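Long-range contacts in protein archease (Thermotoga maritima, PDB 1J5U), which probably activates the tRNA-splicing ligase RtcB by promoting its guanylylation, and binds a calcium ion: residues L51-K56 / W84-R88; A39-L43 / V73-I77. The contacts are given in a common frame with arbitrary orientation. Numbering follows the deposited sequence.

Contact 1. Residues L51-K56 / W84-R88; sequences LDTEEK and WAPWR
Two strands can meet without sharing a hydrogen bond when a third carries both, as residues 51-56 and 84-88 illustrate. L51-D52 is extended and the chain turns a corner at T53 (phi/psi -95/-26); beyond it the chain is extended again, and the short segment 54-56 crosses 84-88 at -77°, their axes 8.4 Å apart at closest approach. CA of L51 lies nearest that of A85 (7.8 Å), CA of K56 nearest that of W84 (8.0 Å). Both segments pair antiparallel with strand 95-105. W84 points its CA-to-CB bond toward 51-56, and with chi1 m and chi2 94° its indole lies beside 54-56. K56 (chi1 t) lies over one face, with CB 3.6 Å from W84 CZ3; from the centroid of the W84 five-membered ring, K56 CD stands 3.7 Å (CH-pi) and NZ 4.0 Å (cation-pi). The carbonyl E54 O meets the ring edge, 3.6 Å from W84 CZ3. A85 follows, its CB 3.8 Å from L51 CD2, while P86 points away from 51-56, its side chain touching helices 66-81 and 32-47. W87, chi1 t, brings its indole back to L51 (L51 CD1 to W87 CD1, 3.8 Å) and to E55, whose OE2 comes within 3.4 Å of W87 CZ3. With psi near -52°, W87 joins R88 opposite T99 in a classic beta bulge. K56 NZ also salt-bridges E79. K102 and R101 make further cation-pi contacts with W84 and W87, so the chemistry implies a surface patch where two partly exposed indoles meet charged side chains as well as aliphatic carbon.

Contact 2. Residues A39-L43 / V73-I77; sequences ARNIL and VNDWI
Large side chains can span a wide gap between helices, as residues 39-43 and 73-77 demonstrate. Both are regular alpha-helix, with L43 N to A39 O and I77 N to V73 O bonds of 3.1 Å; they run in nearly the same direction, crossing at -29° with the axes of the two short segments 11.0 Å apart at closest approach. A39 meets V73 at one end (CA-CA 7.0 Å), L43 meets I77 at the other (CA-CA 8.0 Å). V73, chi1 t, brings CG2 3.6 Å from A39 CB. L43 (chi1 m, chi2 t) extends across the interface, its CD1 3.9 Å from W76 CE3 at the indole edge and its CD2 4.0 Å from CG1 of I77 (chi1 m, chi2 t). W76, with chi1 m and chi2 -8°, sends CZ3 to 3.7 Å from R40 CB. The R40 side chain then leads away, and R40 NE and NH2 donate hydrogen bonds to N41 OD1 (3.2 and 3.0 Å). This buried, apolar packing joins helices 32-47 and 66-81; I42 faces strand 23-29, V73 meets L114 of strand 113-124, and W76 packs edge-to-face with Y60 of strand 54-61.

The two contacts contrast a surface with a core within one fold. The centre of contact 2 is about 2 Å from the centre of the chain, that of contact 1 about 15 Å, and their own centres are 13 Å apart. Neither has hydrogen bonds between its segments, yet contact 2 relies on aliphatic and aromatic packing between helices, whereas contact 1 adds a cation-pi interaction between strands. Their segments alternate along the chain: helix 32-47 leads into strand 50-52, and strand 54-61 precedes helix 66-81. P86 and R40 connect them directly, with P86 CB 3.8 Å from W76 CD2 and R40 NH1 2.9 Å from W87 O.

Contact 1. Residues L51-K56 / W84-R88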
ATOM      1  N   LEU A  51      -4.282  14.418   6.528  1.00 26.23           N
ATOM      2  CA  LEU A  51      -4.030  13.954   7.887  1.00 27.80           C
ATOM      3  C   LEU A  51      -4.246  14.923   9.043  1.00 28.65           C
ATOM      4  O   LEU A  51      -4.017  16.121   8.918  1.00 29.83           O
ATOM      5  CB  LEU A  51      -2.592  13.425   7.979  1.00 26.53           C
ATOM      6  CG  LEU A  51      -2.165  12.321   7.008  1.00 25.11           C
ATOM      7  CD1 LEU A  51      -0.692  12.015   7.211  1.00 25.00           C
ATOM      8  CD2 LEU A  51      -3.003  11.086   7.242  1.00 23.51           C
ATOM      9  N   ASP A  52      -4.691  14.382  10.171  1.00 31.03           N
ATOM     10  CA  ASP A  52      -4.837  15.172  11.385  1.00 32.53           C
ATOM     11  C   ASP A  52      -3.490  14.948  12.082  1.00 33.47           C
ATOM     12  O   ASP A  52      -2.582  14.341  11.501  1.00 32.75           O
ATOM     13  CB  ASP A  52      -5.977  14.665  12.272  1.00 34.08           C
ATOM     14  CG  ASP A  52      -7.307  15.372  11.994  1.00 37.30           C
ATOM     15  OD1 ASP A  52      -7.294  16.587  11.700  1.00 37.40           O
ATOM     16  OD2 ASP A  52      -8.374  14.718  12.095  1.00 38.18           O
ATOM     17  N   THR A  53      -3.355  15.401  13.325  1.00 33.08           N
ATOM     18  CA  THR A  53      -2.085  15.267  14.027  1.00 33.99           C
ATOM     19  C   THR A  53      -1.927  14.062  14.940  1.00 32.87           C
ATOM     20  O   THR A  53      -0.805  13.631  15.189  1.00 34.21           O
ATOM     21  CB  THR A  53      -1.812  16.510  14.865  1.00 34.97           C
ATOM     22  OG1 THR A  53      -2.834  16.625  15.859  1.00 37.01           O
ATOM     23  CG2 THR A  53      -1.825  17.753  13.988  1.00 35.95           C
ATOM     24  N   GLU A  54      -3.036  13.530  15.448  1.00 31.58           N
ATOM     25  CA  GLU A  54      -2.989  12.396  16.366  1.00 31.32           C
ATOM     26  C   GLU A  54      -2.283  11.205  15.728  1.00 30.63           C
ATOM     27  O   GLU A  54      -2.519  10.876  14.559  1.00 28.74           O
ATOM     28  CB  GLU A  54      -4.407  12.019  16.806  1.00 33.06           C
ATOM     29  CG  GLU A  54      -4.485  10.826  17.716  1.00 36.75           C
ATOM     30  CD  GLU A  54      -5.902  10.498  18.151  1.00 38.54           C
ATOM     31  OE1 GLU A  54      -6.849  10.739  17.369  1.00 40.05           O
ATOM     32  OE2 GLU A  54      -6.069   9.973  19.271  1.00 39.61           O
ATOM     33  N   GLU A  55      -1.400  10.572  16.496  1.00 29.11           N
ATOM     34  CA  GLU A  55      -0.630   9.440  15.995  1.00 26.99           C
ATOM     35  C   GLU A  55      -0.905   8.124  16.703  1.00 26.20           C
ATOM     36  O   GLU A  55      -1.476   8.079  17.797  1.00 27.63           O
ATOM     37  CB  GLU A  55       0.863   9.763  16.067  1.00 26.69           C
ATOM     38  CG  GLU A  55       1.308  10.841  15.105  1.00 27.65           C
ATOM     39  CD  GLU A  55       2.739  11.283  15.351  1.00 30.03           C
ATOM     40  OE1 GLU A  55       3.502  10.513  15.963  1.00 30.52           O
ATOM     41  OE2 GLU A  55       3.112  12.392  14.923  1.00 31.95           O
ATOM     42  N   LYS A  56      -0.467   7.050  16.066  1.00 23.58           N
ATOM     43  CA  LYS A  56      -0.647   5.697  16.568  1.00 23.27           C
ATOM     44  C   LYS A  56       0.444   4.869  15.883  1.00 23.95           C
ATOM     45  O   LYS A  56       0.803   5.154  14.730  1.00 24.18           O
ATOM     46  CB  LYS A  56      -2.044   5.226  16.167  1.00 24.78           C
ATOM     47  CG  LYS A  56      -2.268   3.754  16.122  1.00 26.72           C
ATOM     48  CD  LYS A  56      -3.725   3.459  15.801  1.00 26.73           C
ATOM     49  CE  LYS A  56      -3.843   2.233  14.916  1.00 24.88           C
ATOM     50  NZ  LYS A  56      -5.159   1.559  15.069  1.00 22.01           N
ATOM     51  N   TRP A  84      -7.158   5.441  10.161  1.00 20.34           N
ATOM     52  CA  TRP A  84      -5.727   5.671  10.378  1.00 19.48           C
ATOM     53  C   TRP A  84      -4.874   5.421   9.105  1.00 18.98           C
ATOM     54  O   TRP A  84      -4.949   4.363   8.509  1.00 19.55           O
ATOM     55  CB  TRP A  84      -5.210   4.756  11.507  1.00 21.01           C
ATOM     56  CG  TRP A  84      -5.831   5.022  12.871  1.00 20.67           C
ATOM     57  CD1 TRP A  84      -6.912   4.404  13.418  1.00 22.12           C
ATOM     58  CD2 TRP A  84      -5.410   6.007  13.818  1.00 22.88           C
ATOM     59  NE1 TRP A  84      -7.200   4.944  14.654  1.00 22.88           N
ATOM     60  CE2 TRP A  84      -6.290   5.930  14.923  1.00 23.11           C
ATOM     61  CE3 TRP A  84      -4.373   6.948  13.839  1.00 22.29           C
ATOM     62  CZ2 TRP A  84      -6.166   6.760  16.039  1.00 23.26           C
ATOM     63  CZ3 TRP A  84      -4.250   7.779  14.962  1.00 24.94           C
ATOM     64  CH2 TRP A  84      -5.144   7.674  16.041  1.00 23.60           C
ATOM     65  N   ALA A  85      -4.035   6.382   8.738  1.00 18.41           N
ATOM     66  CA  ALA A  85      -3.199   6.234   7.553  1.00 19.70           C
ATOM     67  C   ALA A  85      -1.702   6.124   7.863  1.00 17.57           C
ATOM     68  O   ALA A  85      -1.187   6.818   8.743  1.00 16.98           O
ATOM     69  CB  ALA A  85      -3.450   7.407   6.600  1.00 16.46           C
ATOM     70  N   PRO A  86      -0.995   5.223   7.159  1.00 18.39           N
ATOM     71  CA  PRO A  86       0.448   5.068   7.388  1.00 17.50           C
ATOM     72  C   PRO A  86       1.131   6.396   7.040  1.00 18.47           C
ATOM     73  O   PRO A  86       0.845   7.005   6.012  1.00 16.98           O
ATOM     74  CB  PRO A  86       0.830   3.921   6.443  1.00 18.11           C
ATOM     75  CG  PRO A  86      -0.180   4.085   5.287  1.00 18.22           C
ATOM     76  CD  PRO A  86      -1.468   4.321   6.084  1.00 17.80           C
ATOM     77  N   TRP A  87       2.038   6.848   7.893  1.00 17.90           N
ATOM     78  CA  TRP A  87       2.700   8.127   7.667  1.00 19.03           C
ATOM     79  C   TRP A  87       4.228   8.053   7.645  1.00 19.65           C
ATOM     80  O   TRP A  87       4.884   8.543   6.705  1.00 17.85           O
ATOM     81  CB  TRP A  87       2.218   9.125   8.742  1.00 19.11           C
ATOM     82  CG  TRP A  87       2.922  10.453   8.735  1.00 23.68           C
ATOM     83  CD1 TRP A  87       3.008  11.343   7.696  1.00 25.17           C
ATOM     84  CD2 TRP A  87       3.630  11.043   9.826  1.00 25.92           C
ATOM     85  NE1 TRP A  87       3.727  12.449   8.078  1.00 26.27           N
ATOM     86  CE2 TRP A  87       4.122  12.290   9.381  1.00 27.46           C
ATOM     87  CE3 TRP A  87       3.895  10.637  11.141  1.00 28.84           C
ATOM     88  CZ2 TRP A  87       4.868  13.141  10.207  1.00 29.76           C
ATOM     89  CZ3 TRP A  87       4.639  11.484  11.968  1.00 30.84           C
ATOM     90  CH2 TRP A  87       5.115  12.725  11.493  1.00 31.85           C
ATOM     91  N   ARG A  88       4.800   7.449   8.683  1.00 19.93           N
ATOM     92  CA  ARG A  88       6.246   7.318   8.757  1.00 20.90           C
ATOM     93  C   ARG A  88       6.638   5.872   9.021  1.00 18.89           C
ATOM     94  O   ARG A  88       5.871   5.108   9.601  1.00 16.82           O
ATOM     95  CB  ARG A  88       6.807   8.230   9.854  1.00 25.27           C
ATOM     96  CG  ARG A  88       6.784   9.714   9.462  1.00 31.98           C
ATOM     97  CD  ARG A  88       7.879  10.026   8.435  1.00 36.99           C
ATOM     98  NE  ARG A  88       7.790  11.378   7.881  1.00 41.63           N
ATOM     99  CZ  ARG A  88       7.022  11.721   6.847  1.00 44.30           C
ATOM    100  NH1 ARG A  88       6.263  10.813   6.240  1.00 44.02           N
ATOM    101  NH2 ARG A  88       7.019  12.975   6.410  1.00 44.01           N
TER

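Contact 2. Residues A39-L43 / V73-I77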
ATOM      1  N   ALA A  39       4.564   2.328  -1.301  1.00 13.51           N
ATOM      2  CA  ALA A  39       3.190   1.786  -1.201  1.00 13.13           C
ATOM      3  C   ALA A  39       2.392   2.790  -0.371  1.00 13.44           C
ATOM      4  O   ALA A  39       1.236   3.109  -0.676  1.00 13.01           O
ATOM      5  CB  ALA A  39       3.190   0.402  -0.512  1.00 12.38           C
ATOM      6  N   ARG A  40       3.011   3.286   0.692  1.00 13.49           N
ATOM      7  CA  ARG A  40       2.374   4.287   1.536  1.00 14.71           C
ATOM      8  C   ARG A  40       2.026   5.534   0.691  1.00 15.54           C
ATOM      9  O   ARG A  40       0.904   6.036   0.742  1.00 15.53           O
ATOM     10  CB  ARG A  40       3.313   4.720   2.675  1.00 14.62           C
ATOM     11  CG  ARG A  40       2.803   5.964   3.439  1.00 17.67           C
ATOM     12  CD  ARG A  40       3.959   6.675   4.182  1.00 19.55           C
ATOM     13  NE  ARG A  40       4.914   7.196   3.209  1.00 21.96           N
ATOM     14  CZ  ARG A  40       6.184   7.495   3.472  1.00 24.34           C
ATOM     15  NH1 ARG A  40       6.663   7.338   4.705  1.00 24.84           N
ATOM     16  NH2 ARG A  40       6.991   7.892   2.490  1.00 20.99           N
ATOM     17  N   ASN A  41       3.008   6.052  -0.045  1.00 13.70           N
ATOM     18  CA  ASN A  41       2.775   7.229  -0.881  1.00 15.09           C
ATOM     19  C   ASN A  41       1.577   7.033  -1.818  1.00 14.10           C
ATOM     20  O   ASN A  41       0.759   7.932  -1.971  1.00 16.90           O
ATOM     21  CB  ASN A  41       4.036   7.565  -1.704  1.00 14.19           C
ATOM     22  CG  ASN A  41       5.176   8.059  -0.841  1.00 15.05           C
ATOM     23  OD1 ASN A  41       4.966   8.438   0.312  1.00 13.88           O
ATOM     24  ND2 ASN A  41       6.393   8.068  -1.392  1.00 14.52           N
ATOM     25  N   ILE A  42       1.477   5.860  -2.431  1.00 13.98           N
ATOM     26  CA  ILE A  42       0.381   5.550  -3.343  1.00 14.11           C
ATOM     27  C   ILE A  42      -0.978   5.622  -2.637  1.00 15.87           C
ATOM     28  O   ILE A  42      -1.914   6.259  -3.144  1.00 13.79           O
ATOM     29  CB  ILE A  42       0.557   4.131  -3.976  1.00 14.45           C
ATOM     30  CG1 ILE A  42       1.752   4.129  -4.954  1.00 12.29           C
ATOM     31  CG2 ILE A  42      -0.741   3.708  -4.703  1.00 16.34           C
ATOM     32  CD1 ILE A  42       2.071   2.757  -5.548  1.00 12.43           C
ATOM     33  N   LEU A  43      -1.079   4.978  -1.468  1.00 14.29           N
ATOM     34  CA  LEU A  43      -2.316   4.967  -0.690  1.00 15.81           C
ATOM     35  C   LEU A  43      -2.809   6.380  -0.334  1.00 16.93           C
ATOM     36  O   LEU A  43      -3.994   6.701  -0.513  1.00 19.84           O
ATOM     37  CB  LEU A  43      -2.132   4.120   0.605  1.00 13.97           C
ATOM     38  CG  LEU A  43      -1.909   2.605   0.423  1.00 14.41           C
ATOM     39  CD1 LEU A  43      -1.726   1.941   1.800  1.00 17.12           C
ATOM     40  CD2 LEU A  43      -3.117   1.971  -0.309  1.00 16.61           C
ATOM     41  N   VAL A  73       0.931  -4.035   3.585  1.00 15.45           N
ATOM     42  CA  VAL A  73       0.158  -3.007   2.912  1.00 13.36           C
ATOM     43  C   VAL A  73      -1.349  -3.259   3.130  1.00 12.45           C
ATOM     44  O   VAL A  73      -2.113  -2.325   3.314  1.00 14.50           O
ATOM     45  CB  VAL A  73       0.525  -2.974   1.390  1.00 12.16           C
ATOM     46  CG1 VAL A  73      -0.385  -2.027   0.641  1.00 11.97           C
ATOM     47  CG2 VAL A  73       2.015  -2.564   1.212  1.00  9.71           C
ATOM     48  N   ASN A  74      -1.782  -4.514   3.120  1.00 13.71           N
ATOM     49  CA  ASN A  74      -3.205  -4.742   3.329  1.00 14.12           C
ATOM     50  C   ASN A  74      -3.616  -4.426   4.744  1.00 14.64           C
ATOM     51  O   ASN A  74      -4.759  -4.064   4.986  1.00 15.19           O
ATOM     52  CB  ASN A  74      -3.613  -6.155   2.920  1.00 15.77           C
ATOM     53  CG  ASN A  74      -3.837  -6.256   1.413  1.00 16.71           C
ATOM     54  OD1 ASN A  74      -4.529  -5.418   0.840  1.00 16.04           O
ATOM     55  ND2 ASN A  74      -3.251  -7.253   0.777  1.00 15.39           N
ATOM     56  N   ASP A  75      -2.686  -4.540   5.683  1.00 14.07           N
ATOM     57  CA  ASP A  75      -3.044  -4.191   7.042  1.00 15.82           C
ATOM     58  C   ASP A  75      -3.197  -2.672   7.105  1.00 14.58           C
ATOM     59  O   ASP A  75      -4.062  -2.173   7.802  1.00 15.66           O
ATOM     60  CB  ASP A  75      -1.998  -4.651   8.056  1.00 16.28           C
ATOM     61  CG  ASP A  75      -2.481  -4.425   9.474  1.00 18.88           C
ATOM     62  OD1 ASP A  75      -1.964  -3.540  10.174  1.00 17.41           O
ATOM     63  OD2 ASP A  75      -3.436  -5.111   9.853  1.00 19.25           O
ATOM     64  N   TRP A  76      -2.380  -1.940   6.344  1.00 14.07           N
ATOM     65  CA  TRP A  76      -2.487  -0.486   6.301  1.00 14.67           C
ATOM     66  C   TRP A  76      -3.852  -0.065   5.741  1.00 14.97           C
ATOM     67  O   TRP A  76      -4.420   0.933   6.163  1.00 14.54           O
ATOM     68  CB  TRP A  76      -1.415   0.142   5.408  1.00 14.84           C
ATOM     69  CG  TRP A  76      -0.010   0.038   5.919  1.00 13.70           C
ATOM     70  CD1 TRP A  76       0.397  -0.419   7.151  1.00 14.56           C
ATOM     71  CD2 TRP A  76       1.179   0.374   5.200  1.00 14.92           C
ATOM     72  NE1 TRP A  76       1.766  -0.389   7.235  1.00 12.99           N
ATOM     73  CE2 TRP A  76       2.273   0.097   6.051  1.00 14.93           C
ATOM     74  CE3 TRP A  76       1.428   0.893   3.910  1.00 14.06           C
ATOM     75  CZ2 TRP A  76       3.607   0.317   5.660  1.00 14.84           C
ATOM     76  CZ3 TRP A  76       2.764   1.118   3.523  1.00 13.27           C
ATOM     77  CH2 TRP A  76       3.830   0.826   4.398  1.00 15.20           C
ATOM     78  N   ILE A  77      -4.340  -0.804   4.752  1.00 15.57           N
ATOM     79  CA  ILE A  77      -5.647  -0.528   4.155  1.00 16.04           C
ATOM     80  C   ILE A  77      -6.745  -0.770   5.218  1.00 16.23           C
ATOM     81  O   ILE A  77      -7.729  -0.045   5.275  1.00 17.48           O
ATOM     82  CB  ILE A  77      -5.868  -1.421   2.912  1.00 16.60           C
ATOM     83  CG1 ILE A  77      -4.987  -0.886   1.760  1.00 16.95           C
ATOM     84  CG2 ILE A  77      -7.363  -1.444   2.521  1.00 20.20           C
ATOM     85  CD1 ILE A  77      -4.678  -1.896   0.638  1.00 18.35           C
TER